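Local coordinates for protein histidine kinase (PDB 3LI8) that probably acts as a membrane-bound sensor histidine kinase, passing phosphate from ATP to a histidine, this piece being its double Cache sensor region, at residues L139-F144 against S195-F200. Numbering follows the deposited sequence.
With SO4 (sulfate ion), chain F.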
# COMPACT_ATOMS: atom_id res chain seq x y z
N LEU A 139 4.77 -4.90 0.07
CA LEU A 139 3.74 -3.85 0.12
C LEU A 139 2.64 -4.51 0.96
O LEU A 139 2.09 -5.57 0.61
CB LEU A 139 3.21 -3.54 -1.29
CG LEU A 139 2.00 -2.64 -1.31
CD1 LEU A 139 2.20 -1.41 -0.37
CD2 LEU A 139 1.63 -2.10 -2.73
N THR A 140 2.35 -3.96 2.14
CA THR A 140 1.27 -4.57 2.96
C THR A 140 -0.09 -4.32 2.34
O THR A 140 -0.29 -3.44 1.51
CB THR A 140 1.22 -3.94 4.39
OG1 THR A 140 0.81 -2.58 4.29
CG2 THR A 140 2.61 -3.97 5.00
N GLU A 141 -1.05 -5.14 2.76
CA GLU A 141 -2.44 -4.82 2.57
C GLU A 141 -2.73 -3.51 3.36
O GLU A 141 -2.01 -3.18 4.28
CB GLU A 141 -3.27 -5.99 3.07
CG GLU A 141 -3.18 -7.15 2.07
CD GLU A 141 -3.85 -6.80 0.75
OE1 GLU A 141 -5.09 -6.86 0.68
OE2 GLU A 141 -3.14 -6.43 -0.23
N PRO A 142 -3.74 -2.74 2.93
CA PRO A 142 -4.05 -1.48 3.58
C PRO A 142 -4.57 -1.69 5.02
O PRO A 142 -5.14 -2.75 5.38
CB PRO A 142 -5.10 -0.86 2.67
CG PRO A 142 -5.85 -2.07 2.15
CD PRO A 142 -4.71 -3.07 1.86
N TYR A 143 -4.32 -0.70 5.86
CA TYR A 143 -4.80 -0.86 7.24
C TYR A 143 -4.95 0.50 7.84
O TYR A 143 -4.51 1.51 7.30
CB TYR A 143 -3.79 -1.66 8.06
CG TYR A 143 -2.38 -1.10 8.13
CD1 TYR A 143 -1.91 -0.52 9.28
CD2 TYR A 143 -1.51 -1.22 7.03
CE1 TYR A 143 -0.62 -0.04 9.37
CE2 TYR A 143 -0.17 -0.80 7.12
CZ TYR A 143 0.24 -0.17 8.28
OH TYR A 143 1.50 0.32 8.39
N PHE A 144 -5.61 0.55 8.99
CA PHE A 144 -5.66 1.80 9.72
C PHE A 144 -4.64 1.81 10.83
O PHE A 144 -4.40 0.80 11.52
CB PHE A 144 -7.08 1.95 10.34
CG PHE A 144 -8.15 2.29 9.33
CD1 PHE A 144 -8.33 3.60 8.93
CD2 PHE A 144 -8.92 1.30 8.76
CE1 PHE A 144 -9.29 3.97 7.94
CE2 PHE A 144 -9.91 1.66 7.79
CZ PHE A 144 -10.07 3.00 7.40
N SER A 195 -7.41 -3.56 -2.81
CA SER A 195 -6.13 -4.20 -2.52
C SER A 195 -6.08 -5.65 -3.10
O SER A 195 -7.03 -6.15 -3.75
CB SER A 195 -5.82 -4.23 -1.01
OG SER A 195 -6.69 -5.15 -0.37
N ASN A 196 -4.93 -6.26 -2.93
CA ASN A 196 -4.72 -7.64 -3.42
C ASN A 196 -5.72 -8.66 -2.85
O ASN A 196 -6.20 -9.53 -3.58
CB ASN A 196 -3.29 -8.12 -3.12
CG ASN A 196 -3.02 -9.49 -3.75
OD1 ASN A 196 -3.07 -9.64 -5.00
ND2 ASN A 196 -2.76 -10.44 -2.96
N THR A 197 -6.05 -8.52 -1.58
CA THR A 197 -7.06 -9.40 -0.96
C THR A 197 -8.49 -8.84 -1.14
O THR A 197 -9.44 -9.35 -0.50
CB THR A 197 -6.77 -9.72 0.53
OG1 THR A 197 -6.92 -8.53 1.33
CG2 THR A 197 -5.38 -10.41 0.73
N GLY A 198 -8.65 -7.81 -1.99
CA GLY A 198 -9.96 -7.28 -2.41
C GLY A 198 -10.61 -6.30 -1.44
O GLY A 198 -11.80 -5.99 -1.51
N ILE A 199 -9.81 -5.78 -0.53
CA ILE A 199 -10.34 -4.74 0.38
C ILE A 199 -10.49 -3.39 -0.33
O ILE A 199 -9.56 -2.95 -1.03
CB ILE A 199 -9.32 -4.50 1.51
CG1 ILE A 199 -9.08 -5.79 2.31
CG2 ILE A 199 -9.80 -3.30 2.46
CD1 ILE A 199 -7.82 -5.72 3.27
N PHE A 200 -11.60 -2.67 -0.11
CA PHE A 200 -11.88 -1.44 -0.80
C PHE A 200 -10.88 -0.42 -0.36
O PHE A 200 -10.73 -0.22 0.83
CB PHE A 200 -13.32 -0.87 -0.45
CG PHE A 200 -14.41 -1.65 -1.13
CD1 PHE A 200 -14.78 -1.36 -2.42
CD2 PHE A 200 -15.04 -2.70 -0.46
CE1 PHE A 200 -15.78 -2.11 -3.07
CE2 PHE A 200 -16.03 -3.47 -1.11
CZ PHE A 200 -16.37 -3.17 -2.40
S SO4 F . 3.73 0.80 11.36
O1 SO4 F . 3.18 2.15 11.24
O2 SO4 F . 2.87 -0.21 10.72
O3 SO4 F . 4.02 0.31 12.72
O4 SO4 F . 5.02 0.83 10.53
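The carboxylate of E141 faces the type I turn from S195 to G198, and OE1 takes most of its bonds. S195 OG comes to OE1 from the syn side and T197 OG1 from the anti side, each about 30° out of the carboxylate plane. The backbone N of T197 reaches the same oxygen from above that plane. The side chain of Y143 leaves the backbone away from the turn, and its ring has the carbonyl O of E141 in plane at its edge. This contact joins the two sheet-bearing halves of a double Cache sensor region. E141 and P142 lie in the short loop between strands 138-139 and 143-145, both of which pair with strand 148-159. Segment 195-200 follows strand 190-194 of the four-stranded sheet.

The two hydroxyl bonds are short: S195 OG to E141 OE1 is 2.6 Å, and T197 OG1 to E141 OE1 is also 2.6 Å. The bond from T197 N to E141 OE1 is 3.0 Å long. Three donors therefore grip one oxygen. E141 OE2 takes a weak bond from N196 N at 3.2 Å. The E141 chain bends at chi2 (-67°), which brings the carboxylate round to the turn. An alanine here is likely to leave the hydroxyls of S195 and T197 without this shared acceptor and the turn less firmly tied to segment 139-144.

Beside the polar cluster, P142 CG lies 4.1 Å from I199 CG2. F261 of strand 261-268 touches both E141 and S195. S195 OG also accepts from I199 N. The P142 ring packs tightly on S195, with CD 3.3 Å from S195 CB.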